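Local coordinates for 2-keto-3-deoxy-D-arabinonate dehydratase (Sulfolobus solfataricus, PDB 2Q18), which catalyses the metal-dependent removal of water from 2-dehydro-3-deoxy-D-arabinonate to give 2,5-dioxopentanoate, a step of pentose oxidation, at residues A[13-16]-A[22-25]; A[110-115]-A[240-245]; A[161-166]-A[270-275]; A[198-203]-A[277-282]. All blocks are in the same frame, centred on the assembly; numbering follows the deposited sequence.

Contact 1 (A[13-16]-A[22-25]); sequences ISYA and TIIR
The carbonyl oxygen I24 O is met twice by the opposite strand: A16 N donates a hydrogen bond to it at 2.8 Å, and Y15 CA sends its hydrogen to it in a CA-H...O contact of 3.2 Å. The return bond, I24 N to A16 O at 2.8 Å, is nearly straight (173°); together the two bonds make A16 and I24 an antiparallel hydrogen-bonded pair. Y15 and R25 make the non-hydrogen-bonded pair next to it, their side chains on the same face of the sheet. There the Y15 ring lies beside the start of the arginine, with Y15 CE1 3.9 Å from R25 CB, and the ring and guanidinium planes stand 79° apart. R25 runs out extended from CG to NE, which carries the guanidinium past I13; I13 CG2 rests over one face of the guanidinium, 3.7 Å from R25 NE. The charged end of R25 is held by D27 and D46 of the second subunit, and Y15 OH bonds to the same D46. With R25 replaced by an alanine, those two aspartates would probably lose their cationic mate, and the side of I13 that the guanidinium now packs against would be uncovered. The hairpin of strands 11-17 and 23-26 thus turns one face into a subunit interface, where aliphatic and aromatic groups flank a buried arginine whose charge is balanced across the boundary.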
loop_
_atom_site.group_PDB
_atom_site.type_symbol
_atom_site.label_atom_id
_atom_site.label_comp_id
_atom_site.label_asym_id
_atom_site.label_seq_id
_atom_site.Cartn_x
_atom_site.Cartn_y
_atom_site.Cartn_z
ATOM N N ILE A 13 -6.065 9.880 14.654
ATOM C CA ILE A 13 -7.349 10.462 14.278
ATOM C C ILE A 13 -7.221 11.981 14.346
ATOM O O ILE A 13 -6.726 12.530 15.341
ATOM C CB ILE A 13 -8.522 9.992 15.177
ATOM C CG1 ILE A 13 -8.596 8.461 15.236
ATOM C CG2 ILE A 13 -9.854 10.565 14.658
ATOM C CD1 ILE A 13 -9.556 7.919 16.299
ATOM N N SER A 14 -7.652 12.651 13.281
ATOM C CA SER A 14 -7.648 14.105 13.241
ATOM C C SER A 14 -9.025 14.677 13.534
ATOM O O SER A 14 -10.046 14.117 13.126
ATOM C CB SER A 14 -7.141 14.610 11.891
ATOM O OG SER A 14 -5.737 14.464 11.808
ATOM N N TYR A 15 -9.034 15.797 14.247
ATOM C CA TYR A 15 -10.260 16.491 14.592
ATOM C C TYR A 15 -10.099 17.974 14.326
ATOM O O TYR A 15 -8.987 18.507 14.360
ATOM C CB TYR A 15 -10.611 16.296 16.070
ATOM C CG TYR A 15 -10.807 14.870 16.516
ATOM C CD1 TYR A 15 -12.043 14.238 16.380
ATOM C CD2 TYR A 15 -9.761 14.156 17.103
ATOM C CE1 TYR A 15 -12.230 12.925 16.806
ATOM C CE2 TYR A 15 -9.936 12.851 17.526
ATOM C CZ TYR A 15 -11.174 12.242 17.380
ATOM O OH TYR A 15 -11.346 10.939 17.798
ATOM N N ALA A 16 -11.222 18.632 14.061
ATOM C CA ALA A 16 -11.258 20.077 13.926
ATOM C C ALA A 16 -12.267 20.637 14.919
ATOM O O ALA A 16 -13.388 20.130 15.024
ATOM C CB ALA A 16 -11.639 20.464 12.517
ATOM N N THR A 22 -18.075 23.191 18.370
ATOM C CA THR A 22 -18.402 21.872 17.823
ATOM C C THR A 22 -17.145 21.216 17.248
ATOM O O THR A 22 -16.322 21.874 16.600
ATOM C CB THR A 22 -19.511 21.923 16.744
ATOM O OG1 THR A 22 -19.083 22.738 15.649
ATOM C CG2 THR A 22 -20.813 22.487 17.316
ATOM N N ILE A 23 -17.003 19.918 17.498
ATOM C CA ILE A 23 -15.830 19.169 17.060
ATOM C C ILE A 23 -16.185 18.200 15.934
ATOM O O ILE A 23 -17.146 17.430 16.040
ATOM C CB ILE A 23 -15.152 18.443 18.246
ATOM C CG1 ILE A 23 -14.664 19.479 19.268
ATOM C CG2 ILE A 23 -13.988 17.563 17.772
ATOM C CD1 ILE A 23 -14.301 18.906 20.590
ATOM N N ILE A 24 -15.405 18.264 14.857
ATOM C CA ILE A 24 -15.586 17.408 13.690
ATOM C C ILE A 24 -14.434 16.405 13.563
ATOM O O ILE A 24 -13.262 16.784 13.606
ATOM C CB ILE A 24 -15.698 18.248 12.387
ATOM C CG1 ILE A 24 -16.857 19.248 12.493
ATOM C CG2 ILE A 24 -15.878 17.341 11.156
ATOM C CD1 ILE A 24 -16.984 20.182 11.298
ATOM N N ARG A 25 -14.777 15.128 13.432
ATOM C CA ARG A 25 -13.798 14.100 13.096
ATOM C C ARG A 25 -13.569 14.126 11.591
ATOM O O ARG A 25 -14.514 13.967 10.808
ATOM C CB ARG A 25 -14.285 12.723 13.534
ATOM C CG ARG A 25 -13.389 11.580 13.091
ATOM C CD ARG A 25 -13.704 10.336 13.871
ATOM N NE ARG A 25 -13.008 9.171 13.337
ATOM C CZ ARG A 25 -12.815 8.044 14.012
ATOM N NH1 ARG A 25 -13.255 7.924 15.264
ATOM N NH2 ARG A 25 -12.173 7.036 13.440
#

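Contact 2 (A[110-115]-A[240-245]); sequences AVRPEI and LIRDNP
I115 and L240 meet through one methyl each, CG2 of the isoleucine lying 4.1 Å from CD1 of the leucine, with the two side chains crossing at about a right angle. I115 points toward the 240-245 segment, and CG2 sits anti to the backbone N (chi1 -65° for CG1), which turns this branch to the leucine. L240 belongs to the last turn of its helix, and W77 of strand 76-80 packs against both residues. The second point of approach is polar: R112 NH1 and R242 NH1 come within 4.1 Å, the guanidinium planes 87° apart, with R112 NH1 near the plane of the R242 group and at its edge. Both chains bend at chi3, and the two cations share an anion, D136 OD2 of the third subunit, to which each NH1 makes a salt bridge, which probably explains their closeness; the carboxylate would offset their mutual charge. R242 also makes a cation-pi contact with Y239. A type II beta turn from I241 to N244 follows L240, closed by N244 N to I241 O at 3.0 Å, while N244 ND2 bonds back to L240 O at 3.0 Å, nearly in its own amide plane. The contact thus joins the C-terminal end of helix 233-241 to the start of strand 114-119, with strand 76-80 alongside both and the third subunit against the arginines.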
loop_
_atom_site.group_PDB
_atom_site.type_symbol
_atom_site.label_atom_id
_atom_site.label_comp_id
_atom_site.label_asym_id
_atom_site.label_seq_id
_atom_site.Cartn_x
_atom_site.Cartn_y
_atom_site.Cartn_z
ATOM N N ALA A 110 20.500 43.398 5.884
ATOM C CA ALA A 110 20.630 42.921 4.504
ATOM C C ALA A 110 19.283 42.658 3.837
ATOM O O ALA A 110 18.274 42.478 4.517
ATOM C CB ALA A 110 21.498 41.674 4.456
ATOM N N VAL A 111 19.270 42.643 2.505
ATOM C CA VAL A 111 18.051 42.311 1.762
ATOM C C VAL A 111 17.664 40.838 1.958
ATOM O O VAL A 111 16.481 40.512 2.020
ATOM C CB VAL A 111 18.132 42.672 0.235
ATOM C CG1 VAL A 111 18.370 44.177 0.036
ATOM C CG2 VAL A 111 19.201 41.864 -0.483
ATOM N N ARG A 112 18.671 39.971 2.066
ATOM C CA ARG A 112 18.463 38.527 2.201
ATOM C C ARG A 112 18.320 38.111 3.670
ATOM O O ARG A 112 19.259 38.272 4.453
ATOM C CB ARG A 112 19.611 37.744 1.545
ATOM C CG ARG A 112 19.427 36.219 1.588
ATOM C CD ARG A 112 20.601 35.468 0.965
ATOM N NE ARG A 112 20.794 35.829 -0.441
ATOM C CZ ARG A 112 20.140 35.287 -1.466
ATOM N NH1 ARG A 112 20.399 35.701 -2.702
ATOM N NH2 ARG A 112 19.235 34.336 -1.270
ATOM N N PRO A 113 17.147 37.567 4.039
ATOM C CA PRO A 113 16.932 37.075 5.401
ATOM C C PRO A 113 17.648 35.748 5.650
ATOM O O PRO A 113 18.079 35.086 4.699
ATOM C CB PRO A 113 15.415 36.874 5.461
ATOM C CG PRO A 113 15.030 36.549 4.058
ATOM C CD PRO A 113 15.949 37.387 3.196
ATOM N N GLU A 114 17.779 35.372 6.920
ATOM C CA GLU A 114 18.310 34.064 7.273
ATOM C C GLU A 114 17.220 33.004 7.123
ATOM O O GLU A 114 16.109 33.170 7.629
ATOM C CB GLU A 114 18.844 34.062 8.704
ATOM C CG GLU A 114 19.479 32.739 9.117
ATOM C CD GLU A 114 19.604 32.586 10.617
ATOM O OE1 GLU A 114 18.801 33.195 11.349
ATOM O OE2 GLU A 114 20.506 31.850 11.060
ATOM N N ILE A 115 17.549 31.928 6.412
ATOM C CA ILE A 115 16.664 30.772 6.245
ATOM C C ILE A 115 17.498 29.523 6.506
ATOM O O ILE A 115 18.568 29.359 5.917
ATOM C CB ILE A 115 16.074 30.702 4.799
ATOM C CG1 ILE A 115 15.156 31.900 4.491
ATOM C CG2 ILE A 115 15.361 29.364 4.537
ATOM C CD1 ILE A 115 13.850 31.959 5.284
ATOM N N LEU A 240 12.531 31.239 1.114
ATOM C CA LEU A 240 12.460 29.801 1.385
ATOM C C LEU A 240 12.259 28.993 0.100
ATOM O O LEU A 240 12.979 28.022 -0.145
ATOM C CB LEU A 240 11.336 29.478 2.384
ATOM C CG LEU A 240 10.983 27.990 2.566
ATOM C CD1 LEU A 240 12.183 27.193 3.063
ATOM C CD2 LEU A 240 9.787 27.801 3.496
ATOM N N ILE A 241 11.283 29.401 -0.709
ATOM C CA ILE A 241 10.874 28.618 -1.879
ATOM C C ILE A 241 11.676 28.912 -3.151
ATOM O O ILE A 241 11.536 28.199 -4.149
ATOM C CB ILE A 241 9.344 28.727 -2.154
ATOM C CG1 ILE A 241 8.959 30.138 -2.623
ATOM C CG2 ILE A 241 8.551 28.300 -0.916
ATOM C CD1 ILE A 241 7.523 30.260 -3.127
ATOM N N ARG A 242 12.523 29.940 -3.108
ATOM C CA ARG A 242 13.341 30.314 -4.266
ATOM C C ARG A 242 14.269 29.181 -4.692
ATOM O O ARG A 242 15.171 28.799 -3.942
ATOM C CB ARG A 242 14.159 31.576 -3.984
ATOM C CG ARG A 242 15.006 32.025 -5.172
ATOM C CD ARG A 242 15.776 33.290 -4.870
ATOM N NE ARG A 242 14.902 34.460 -4.772
ATOM C CZ ARG A 242 15.334 35.692 -4.515
ATOM N NH1 ARG A 242 16.629 35.922 -4.324
ATOM N NH2 ARG A 242 14.469 36.694 -4.445
ATOM N N ASP A 243 14.033 28.657 -5.897
ATOM C CA ASP A 243 14.797 27.535 -6.459
ATOM C C ASP A 243 14.794 26.302 -5.548
ATOM O O ASP A 243 15.657 25.428 -5.655
ATOM C CB ASP A 243 16.232 27.971 -6.793
ATOM C CG ASP A 243 16.275 29.118 -7.796
ATOM O OD1 ASP A 243 15.411 29.159 -8.699
ATOM O OD2 ASP A 243 17.173 29.976 -7.678
ATOM N N ASN A 244 13.800 26.241 -4.667
ATOM C CA ASN A 244 13.780 25.273 -3.577
ATOM C C ASN A 244 12.357 24.784 -3.331
ATOM O O ASN A 244 11.609 25.400 -2.578
ATOM C CB ASN A 244 14.376 25.904 -2.311
ATOM C CG ASN A 244 14.532 24.911 -1.170
ATOM O OD1 ASN A 244 14.826 23.731 -1.386
ATOM N ND2 ASN A 244 14.350 25.394 0.059
ATOM N N PRO A 245 11.975 23.674 -3.984
ATOM C CA PRO A 245 10.612 23.171 -3.849
ATOM C C PRO A 245 10.356 22.663 -2.437
ATOM O O PRO A 245 11.218 22.021 -1.840
ATOM C CB PRO A 245 10.558 22.011 -4.854
ATOM C CG PRO A 245 11.976 21.576 -5.016
ATOM C CD PRO A 245 12.794 22.829 -4.871
#

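Contact 3 (A[161-166]-A[270-275]); sequences IMDDVS and DIVEIT
Strand 156-167, which carries the magnesium ligand D164, packs here on strand 271-276 of another sheet. I161 and I274 make the tightest meeting: their CG2 methyls are 3.5 Å apart, closer than usual van der Waals contact, as the two side chains slide past each other in opposite directions. The other branch of I161 reaches the backbone, I161 CD1 lying 3.6 Å from I274 O. Farther along, I274 CD1 lies 3.7 Å from D163 CB, the side chains crossing at about a right angle. This is face-to-face packing of two layers in the FAH-family fold, the strand axes 8.0 Å apart and inclined at 139°, joined by side chains instead of backbone bonds. D163 has CG anti to the backbone N (chi1 -174°), which lays its carboxylate among apolar neighbours: D163 OD2 is 3.7 Å from V272 CG1. The other oxygen, OD1, accepts a hydrogen bond from the backbone N of E143, itself a magnesium ligand, consistent with a second-shell place for D163 beside the metal site. D164, next along the strand, turns its carboxylate to K118 and K182.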
loop_
_atom_site.group_PDB
_atom_site.type_symbol
_atom_site.label_atom_id
_atom_site.label_comp_id
_atom_site.label_asym_id
_atom_site.label_seq_id
_atom_site.Cartn_x
_atom_site.Cartn_y
_atom_site.Cartn_z
ATOM N N ILE A 161 1.959 27.336 16.941
ATOM C CA ILE A 161 3.058 27.723 17.820
ATOM C C ILE A 161 4.202 26.756 17.568
ATOM O O ILE A 161 3.977 25.554 17.501
ATOM C CB ILE A 161 2.653 27.617 19.314
ATOM C CG1 ILE A 161 1.369 28.406 19.588
ATOM C CG2 ILE A 161 3.806 28.061 20.225
ATOM C CD1 ILE A 161 0.680 28.031 20.901
ATOM N N MET A 162 5.423 27.261 17.429
ATOM C CA MET A 162 6.581 26.368 17.348
ATOM C C MET A 162 7.650 26.763 18.352
ATOM O O MET A 162 7.889 27.948 18.582
ATOM C CB MET A 162 7.174 26.310 15.923
ATOM C CG MET A 162 8.386 25.349 15.758
ATOM S SD MET A 162 8.791 24.880 14.033
ATOM C CE MET A 162 7.527 23.638 13.760
ATOM N N ASP A 163 8.287 25.755 18.938
ATOM C CA ASP A 163 9.472 25.956 19.755
ATOM C C ASP A 163 10.679 25.508 18.943
ATOM O O ASP A 163 10.857 24.316 18.691
ATOM C CB ASP A 163 9.359 25.145 21.053
ATOM C CG ASP A 163 10.500 25.409 22.033
ATOM O OD1 ASP A 163 11.473 26.112 21.682
ATOM O OD2 ASP A 163 10.419 24.895 23.173
ATOM N N ASP A 164 11.499 26.471 18.531
ATOM C CA ASP A 164 12.767 26.181 17.872
ATOM C C ASP A 164 13.826 25.985 18.958
ATOM O O ASP A 164 14.509 26.932 19.352
ATOM C CB ASP A 164 13.140 27.322 16.899
ATOM C CG ASP A 164 14.508 27.134 16.236
ATOM O OD1 ASP A 164 15.188 26.112 16.475
ATOM O OD2 ASP A 164 14.916 28.030 15.466
ATOM N N VAL A 165 13.951 24.753 19.441
ATOM C CA VAL A 165 14.874 24.439 20.532
ATOM C C VAL A 165 16.315 24.540 20.020
ATOM O O VAL A 165 16.691 23.870 19.052
ATOM C CB VAL A 165 14.594 23.042 21.152
ATOM C CG1 VAL A 165 15.406 22.841 22.424
ATOM C CG2 VAL A 165 13.101 22.861 21.448
ATOM N N SER A 166 17.111 25.380 20.680
ATOM C CA SER A 166 18.414 25.782 20.149
ATOM C C SER A 166 19.551 25.653 21.160
ATOM O O SER A 166 19.492 26.237 22.246
ATOM C CB SER A 166 18.343 27.226 19.652
ATOM O OG SER A 166 17.227 27.420 18.805
ATOM N N ASP A 270 12.379 20.362 33.217
ATOM C CA ASP A 270 11.783 21.692 33.020
ATOM C C ASP A 270 10.496 21.562 32.212
ATOM O O ASP A 270 10.346 20.625 31.428
ATOM C CB ASP A 270 12.730 22.635 32.259
ATOM C CG ASP A 270 13.796 23.273 33.150
ATOM O OD1 ASP A 270 13.732 23.137 34.395
ATOM O OD2 ASP A 270 14.704 23.923 32.586
ATOM N N ILE A 271 9.575 22.502 32.404
ATOM C CA ILE A 271 8.378 22.573 31.578
ATOM C C ILE A 271 8.405 23.886 30.808
ATOM O O ILE A 271 8.473 24.967 31.403
ATOM C CB ILE A 271 7.055 22.480 32.402
ATOM C CG1 ILE A 271 7.070 21.304 33.404
ATOM C CG2 ILE A 271 5.840 22.435 31.469
ATOM C CD1 ILE A 271 7.274 19.903 32.806
ATOM N N VAL A 272 8.359 23.776 29.482
ATOM C CA VAL A 272 8.328 24.940 28.606
ATOM C C VAL A 272 6.899 25.160 28.132
ATOM O O VAL A 272 6.272 24.259 27.566
ATOM C CB VAL A 272 9.297 24.774 27.401
ATOM C CG1 VAL A 272 9.198 25.965 26.448
ATOM C CG2 VAL A 272 10.727 24.597 27.889
ATOM N N GLU A 273 6.385 26.361 28.379
ATOM C CA GLU A 273 5.028 26.714 27.999
ATOM C C GLU A 273 5.079 27.942 27.116
ATOM O O GLU A 273 5.687 28.950 27.482
ATOM C CB GLU A 273 4.168 26.995 29.235
ATOM C CG GLU A 273 4.223 25.903 30.305
ATOM C CD GLU A 273 3.425 26.251 31.562
ATOM O OE1 GLU A 273 2.886 27.377 31.656
ATOM O OE2 GLU A 273 3.336 25.388 32.461
ATOM N N ILE A 274 4.452 27.849 25.945
ATOM C CA ILE A 274 4.429 28.954 24.993
ATOM C C ILE A 274 2.998 29.238 24.580
ATOM O O ILE A 274 2.301 28.358 24.066
ATOM C CB ILE A 274 5.311 28.684 23.741
ATOM C CG1 ILE A 274 6.756 28.391 24.156
ATOM C CG2 ILE A 274 5.257 29.880 22.779
ATOM C CD1 ILE A 274 7.575 27.636 23.122
ATOM N N THR A 275 2.569 30.473 24.819
ATOM C CA THR A 275 1.221 30.898 24.506
ATOM C C THR A 275 1.252 31.888 23.351
ATOM O O THR A 275 2.093 32.789 23.319
ATOM C CB THR A 275 0.545 31.546 25.741
ATOM O OG1 THR A 275 0.648 30.657 26.858
ATOM C CG2 THR A 275 -0.928 31.846 25.477
#

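Contact 4 (A[198-203]-A[277-282]); sequences DEIKNP and SNIGTL
I200 reaches across to N278 and I279 along its longer branch. From CB the chain runs to CG1, which lies anti to the carbonyl carbon (chi1 -66°); I200 CG1 passes 4.3 Å from N278 CB. It then extends, with chi2 near 180° (-174°), to I200 CD1, which meets the matching end of I279 at 4.0 Å from I279 CD1 and equally near CG1. The two isoleucines cross at a slant, and both belong to a wider apolar cluster: Y159 and V195 touch each of them, V193 and I161 touch I279, and L206 touches I200. N278 stands at the exposed margin, its CB directed toward the other segment and lying 4.1 Å from E199 O, while its own carbonyl oxygen accepts a bond from K2 NZ. E199 carries its polar end elsewhere, with OE2 bonded to the M1 backbone nitrogen. The contact joins the loop after strand 188-195 to the turn between strands 271-276 and 280-288. At the backbone angles of G280 (phi 146°) a CB would jam against the preceding carbonyl oxygen, which calls for glycine here. In that hairpin I279 and G280 both face I276, a classic beta bulge.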
loop_
_atom_site.group_PDB
_atom_site.type_symbol
_atom_site.label_atom_id
_atom_site.label_comp_id
_atom_site.label_asym_id
_atom_site.label_seq_id
_atom_site.Cartn_x
_atom_site.Cartn_y
_atom_site.Cartn_z
ATOM N N ASP A 198 -8.186 32.149 8.448
ATOM C CA ASP A 198 -9.311 33.001 8.849
ATOM C C ASP A 198 -9.507 33.106 10.370
ATOM O O ASP A 198 -10.308 33.914 10.841
ATOM C CB ASP A 198 -10.614 32.549 8.162
ATOM C CG ASP A 198 -11.000 31.107 8.494
ATOM O OD1 ASP A 198 -12.028 30.638 7.963
ATOM O OD2 ASP A 198 -10.291 30.442 9.280
ATOM N N GLU A 199 -8.782 32.287 11.130
ATOM C CA GLU A 199 -8.824 32.351 12.593
ATOM C C GLU A 199 -7.908 33.457 13.120
ATOM O O GLU A 199 -8.010 33.854 14.282
ATOM C CB GLU A 199 -8.439 31.003 13.217
ATOM C CG GLU A 199 -9.377 29.838 12.874
ATOM C CD GLU A 199 -10.633 29.785 13.738
ATOM O OE1 GLU A 199 -10.770 30.598 14.680
ATOM O OE2 GLU A 199 -11.487 28.914 13.476
ATOM N N ILE A 200 -7.012 33.942 12.263
ATOM C CA ILE A 200 -6.091 35.022 12.625
ATOM C C ILE A 200 -6.243 36.212 11.670
ATOM O O ILE A 200 -5.712 36.206 10.551
ATOM C CB ILE A 200 -4.618 34.528 12.713
ATOM C CG1 ILE A 200 -4.470 33.526 13.868
ATOM C CG2 ILE A 200 -3.659 35.704 12.900
ATOM C CD1 ILE A 200 -3.052 33.080 14.151
ATOM N N LYS A 201 -6.983 37.223 12.124
ATOM C CA LYS A 201 -7.238 38.429 11.332
ATOM C C LYS A 201 -5.952 39.184 11.006
ATOM O O LYS A 201 -5.776 39.671 9.888
ATOM C CB LYS A 201 -8.232 39.353 12.051
ATOM C CG LYS A 201 -9.677 38.842 12.071
ATOM C CD LYS A 201 -10.339 38.947 10.693
ATOM C CE LYS A 201 -11.684 38.231 10.652
ATOM N NZ LYS A 201 -12.718 38.903 11.495
ATOM N N ASN A 202 -5.055 39.264 11.985
ATOM C CA ASN A 202 -3.780 39.944 11.812
ATOM C C ASN A 202 -2.647 39.179 12.494
ATOM O O ASN A 202 -2.524 39.216 13.723
ATOM C CB ASN A 202 -3.862 41.381 12.341
ATOM C CG ASN A 202 -2.643 42.222 11.976
ATOM O OD1 ASN A 202 -1.680 41.737 11.378
ATOM N ND2 ASN A 202 -2.687 43.497 12.341
ATOM N N PRO A 203 -1.816 38.476 11.697
ATOM C CA PRO A 203 -0.679 37.728 12.239
ATOM C C PRO A 203 0.363 38.628 12.896
ATOM O O PRO A 203 1.174 38.147 13.688
ATOM C CB PRO A 203 -0.090 37.032 11.006
ATOM C CG PRO A 203 -0.561 37.835 9.849
ATOM C CD PRO A 203 -1.916 38.338 10.232
ATOM N N SER A 277 -1.702 34.234 21.113
ATOM C CA SER A 277 -3.087 34.674 20.946
ATOM C C SER A 277 -3.781 33.929 19.809
ATOM O O SER A 277 -3.216 33.782 18.717
ATOM C CB SER A 277 -3.146 36.179 20.659
ATOM O OG SER A 277 -2.398 36.921 21.604
ATOM N N ASN A 278 -4.999 33.459 20.083
ATOM C CA ASN A 278 -5.870 32.810 19.091
ATOM C C ASN A 278 -5.471 31.383 18.692
ATOM O O ASN A 278 -6.194 30.725 17.939
ATOM C CB ASN A 278 -6.059 33.698 17.851
ATOM C CG ASN A 278 -6.684 35.043 18.188
ATOM O OD1 ASN A 278 -7.762 35.113 18.778
ATOM N ND2 ASN A 278 -6.010 36.119 17.804
ATOM N N ILE A 279 -4.336 30.907 19.199
ATOM C CA ILE A 279 -3.880 29.550 18.902
ATOM C C ILE A 279 -3.987 28.660 20.144
ATOM O O ILE A 279 -4.688 27.643 20.128
ATOM C CB ILE A 279 -2.439 29.525 18.305
ATOM C CG1 ILE A 279 -2.358 30.434 17.068
ATOM C CG2 ILE A 279 -2.028 28.087 17.964
ATOM C CD1 ILE A 279 -0.964 30.591 16.461
ATOM N N GLY A 280 -3.297 29.051 21.213
ATOM C CA GLY A 280 -3.385 28.339 22.485
ATOM C C GLY A 280 -2.080 28.347 23.252
ATOM O O GLY A 280 -1.303 29.300 23.173
ATOM N N THR A 281 -1.843 27.277 24.001
ATOM C CA THR A 281 -0.613 27.133 24.759
ATOM C C THR A 281 0.001 25.772 24.478
ATOM O O THR A 281 -0.632 24.737 24.705
ATOM C CB THR A 281 -0.850 27.311 26.287
ATOM O OG1 THR A 281 -1.375 28.622 26.539
ATOM C CG2 THR A 281 0.450 27.141 27.065
ATOM N N LEU A 282 1.229 25.791 23.971
ATOM C CA LEU A 282 1.998 24.582 23.724
ATOM C C LEU A 282 2.848 24.272 24.953
ATOM O O LEU A 282 3.612 25.124 25.408
ATOM C CB LEU A 282 2.901 24.771 22.493
ATOM C CG LEU A 282 3.892 23.657 22.137
ATOM C CD1 LEU A 282 3.163 22.414 21.628
ATOM C CD2 LEU A 282 4.895 24.152 21.096
#

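Overall arrangement
Contact 1 closes first along the chain, with no touch to the others, its centre about 35 Å from that of contact 2, about 25 Å from contact 3 and about 18 Å from contact 4. The segments of the other three alternate in sequence, so distant parts of the chain are interleaved in one FAH-family catalytic fold. Contacts 3 and 4 touch, centres about 16 Å apart: strands 271-276 and 280-288 are sheet neighbours, with I274 O 2.8 Å from L282 N. Contact 2 lies about 25 Å from contact 3 between centres. Contacts 1 and 2 reach different neighbouring subunits, while 3 and 4 touch no other chain and lie within the subunit, where contact 3 packs the strand bearing a magnesium ligand on strand 271-276.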